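Local coordinates for PmbA-related protein (Thermotoga maritima, PDB 1VL4) that is probably a metallopeptidase of the U62 family, related to PmbA, a putative modulator of DNA gyrase, at residues 33-38 with 61-66. Numbering follows the deposited sequence.
Sequences VQISFL and FNVEIK
Gln34, Ser36 and Leu38 each exchange a pair of backbone hydrogen bonds with Lys66, Glu64 and Asn62, holding together two antiparallel strands whose axes come within 4.8 Å, while Ile35 and Phe37 face Ile65 and Val63 as non-hydrogen-bonded pairs. How such a register sorts side chains is plainest on the apolar face, where Phe37 and Phe61, diagonal neighbours rather than a bridge pair, cross at about a right angle. Phe61 CG stands anti to its backbone N (chi1 172°), and the ring brings its edge toward the face of Phe37. The planes meet at 75° in an offset edge-to-face pair with centroids 5.2 Å apart; Phe61 CE1 comes 3.2 Å from Phe37 CE2, a tight approach. An alanine in place of Phe61 would probably open a gap beside the face of Phe37, leaving its ring to the edge-to-face contact with Phe15, and weaken the packing against Val80 of the second subunit. Farther along the same face, Ile35 CG2 lies beside Val63 CG1 at 3.7 Å, and Val33 CG2 beside Ile65 CG2 at 4.0 Å.

Both segments belong to the long beta hairpin of strands 32-48 and 51-69, inside an antiparallel sheet where strand 148-167 flanks the first and strand 72-78 the second. Helix 15-29 covers the apolar face, setting Phe23 on Val33 and Leu22 on Ile35.

The other face is more polar. Glu64, extended beyond CG, reaches a long salt bridge with Lys66 of its own strand, OE2 to NZ 3.9 Å, whereas the Gln34 amide oxygen OE1 is hydrogen-bonded by Asn167.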
loop_
_atom_site.group_PDB
_atom_site.type_symbol
_atom_site.label_atom_id
_atom_site.label_comp_id
_atom_site.label_asym_id
_atom_site.label_seq_id
_atom_site.Cartn_x
_atom_site.Cartn_y
_atom_site.Cartn_z
ATOM N N VAL A 33 14.278 -27.464 8.506
ATOM C CA VAL A 33 14.145 -26.015 8.682
ATOM C C VAL A 33 14.832 -25.276 7.550
ATOM O O VAL A 33 15.847 -25.738 6.966
ATOM C CB VAL A 33 14.628 -25.530 10.094
ATOM C CG1 VAL A 33 16.155 -25.661 10.231
ATOM C CG2 VAL A 33 14.182 -24.140 10.372
ATOM N N GLN A 34 14.217 -24.144 7.193
ATOM C CA GLN A 34 14.737 -23.215 6.217
ATOM C C GLN A 34 14.724 -21.808 6.788
ATOM O O GLN A 34 13.758 -21.386 7.427
ATOM C CB GLN A 34 13.952 -23.276 4.921
ATOM C CG GLN A 34 14.409 -22.315 3.864
ATOM C CD GLN A 34 13.769 -22.651 2.509
ATOM O OE1 GLN A 34 14.224 -23.532 1.780
ATOM N NE2 GLN A 34 12.653 -22.004 2.221
ATOM N N ILE A 35 15.834 -21.112 6.581
ATOM C CA ILE A 35 16.041 -19.781 7.088
ATOM C C ILE A 35 16.343 -18.849 5.917
ATOM O O ILE A 35 17.251 -19.095 5.111
ATOM C CB ILE A 35 17.194 -19.711 8.102
ATOM C CG1 ILE A 35 17.047 -20.776 9.163
ATOM C CG2 ILE A 35 17.225 -18.295 8.724
ATOM C CD1 ILE A 35 18.346 -21.038 9.897
ATOM N N SER A 36 15.542 -17.800 5.801
ATOM C CA SER A 36 15.713 -16.804 4.783
ATOM C C SER A 36 16.053 -15.473 5.501
ATOM O O SER A 36 15.378 -15.035 6.468
ATOM C CB SER A 36 14.456 -16.670 3.927
ATOM O OG SER A 36 14.122 -17.908 3.329
ATOM N N PHE A 37 17.095 -14.838 5.012
ATOM C CA PHE A 37 17.662 -13.633 5.599
ATOM C C PHE A 37 17.670 -12.552 4.504
ATOM O O PHE A 37 18.016 -12.799 3.340
ATOM C CB PHE A 37 19.028 -14.035 6.181
ATOM C CG PHE A 37 19.991 -12.893 6.501
ATOM C CD1 PHE A 37 20.448 -12.011 5.496
ATOM C CD2 PHE A 37 20.568 -12.811 7.763
ATOM C CE1 PHE A 37 21.370 -10.996 5.765
ATOM C CE2 PHE A 37 21.510 -11.793 8.062
ATOM C CZ PHE A 37 21.903 -10.872 7.042
ATOM N N LEU A 38 17.203 -11.357 4.863
ATOM C CA LEU A 38 17.122 -10.228 3.959
ATOM C C LEU A 38 17.639 -9.044 4.724
ATOM O O LEU A 38 17.150 -8.785 5.808
ATOM C CB LEU A 38 15.676 -9.952 3.550
ATOM C CG LEU A 38 15.511 -8.808 2.523
ATOM C CD1 LEU A 38 16.230 -9.099 1.250
ATOM C CD2 LEU A 38 14.030 -8.567 2.257
ATOM N N PHE A 61 16.213 -5.449 8.364
ATOM C CA PHE A 61 16.684 -6.791 8.522
ATOM C C PHE A 61 15.476 -7.670 8.846
ATOM O O PHE A 61 14.733 -7.360 9.769
ATOM C CB PHE A 61 17.660 -6.751 9.701
ATOM C CG PHE A 61 18.113 -8.060 10.126
ATOM C CD1 PHE A 61 18.889 -8.819 9.274
ATOM C CD2 PHE A 61 17.718 -8.589 11.365
ATOM C CE1 PHE A 61 19.303 -10.095 9.654
ATOM C CE2 PHE A 61 18.131 -9.828 11.768
ATOM C CZ PHE A 61 18.927 -10.599 10.921
ATOM N N ASN A 62 15.246 -8.717 8.073
ATOM C CA ASN A 62 14.156 -9.666 8.309
ATOM C C ASN A 62 14.697 -11.108 8.264
ATOM O O ASN A 62 15.430 -11.449 7.344
ATOM C CB ASN A 62 13.088 -9.513 7.202
ATOM C CG ASN A 62 12.092 -8.416 7.495
ATOM O OD1 ASN A 62 11.286 -8.508 8.450
ATOM N ND2 ASN A 62 12.142 -7.353 6.692
ATOM N N VAL A 63 14.344 -11.936 9.241
ATOM C CA VAL A 63 14.663 -13.364 9.176
ATOM C C VAL A 63 13.353 -14.172 9.221
ATOM O O VAL A 63 12.537 -13.932 10.089
ATOM C CB VAL A 63 15.574 -13.759 10.316
ATOM C CG1 VAL A 63 15.883 -15.194 10.230
ATOM C CG2 VAL A 63 16.837 -12.982 10.208
ATOM N N GLU A 64 13.128 -15.024 8.238
ATOM C CA GLU A 64 12.023 -15.953 8.220
ATOM C C GLU A 64 12.539 -17.338 8.565
ATOM O O GLU A 64 13.470 -17.836 7.917
ATOM C CB GLU A 64 11.400 -16.038 6.825
ATOM C CG GLU A 64 10.146 -16.949 6.798
ATOM C CD GLU A 64 9.631 -17.243 5.383
ATOM O OE1 GLU A 64 10.270 -16.840 4.378
ATOM O OE2 GLU A 64 8.577 -17.893 5.281
ATOM N N ILE A 65 11.887 -17.965 9.532
ATOM C CA ILE A 65 12.198 -19.322 9.967
ATOM C C ILE A 65 11.009 -20.219 9.563
ATOM O O ILE A 65 9.876 -20.009 10.042
ATOM C CB ILE A 65 12.403 -19.375 11.449
ATOM C CG1 ILE A 65 13.601 -18.520 11.874
ATOM C CG2 ILE A 65 12.623 -20.845 11.937
ATOM C CD1 ILE A 65 13.318 -17.539 12.932
ATOM N N LYS A 66 11.243 -21.173 8.661
ATOM C CA LYS A 66 10.169 -22.061 8.232
ATOM C C LYS A 66 10.531 -23.529 8.517
ATOM O O LYS A 66 11.605 -24.000 8.092
ATOM C CB LYS A 66 9.901 -21.858 6.758
ATOM C CG LYS A 66 8.730 -22.641 6.179
ATOM C CD LYS A 66 8.537 -22.266 4.728
ATOM C CE LYS A 66 7.591 -21.078 4.533
ATOM N NZ LYS A 66 7.313 -20.813 3.080
#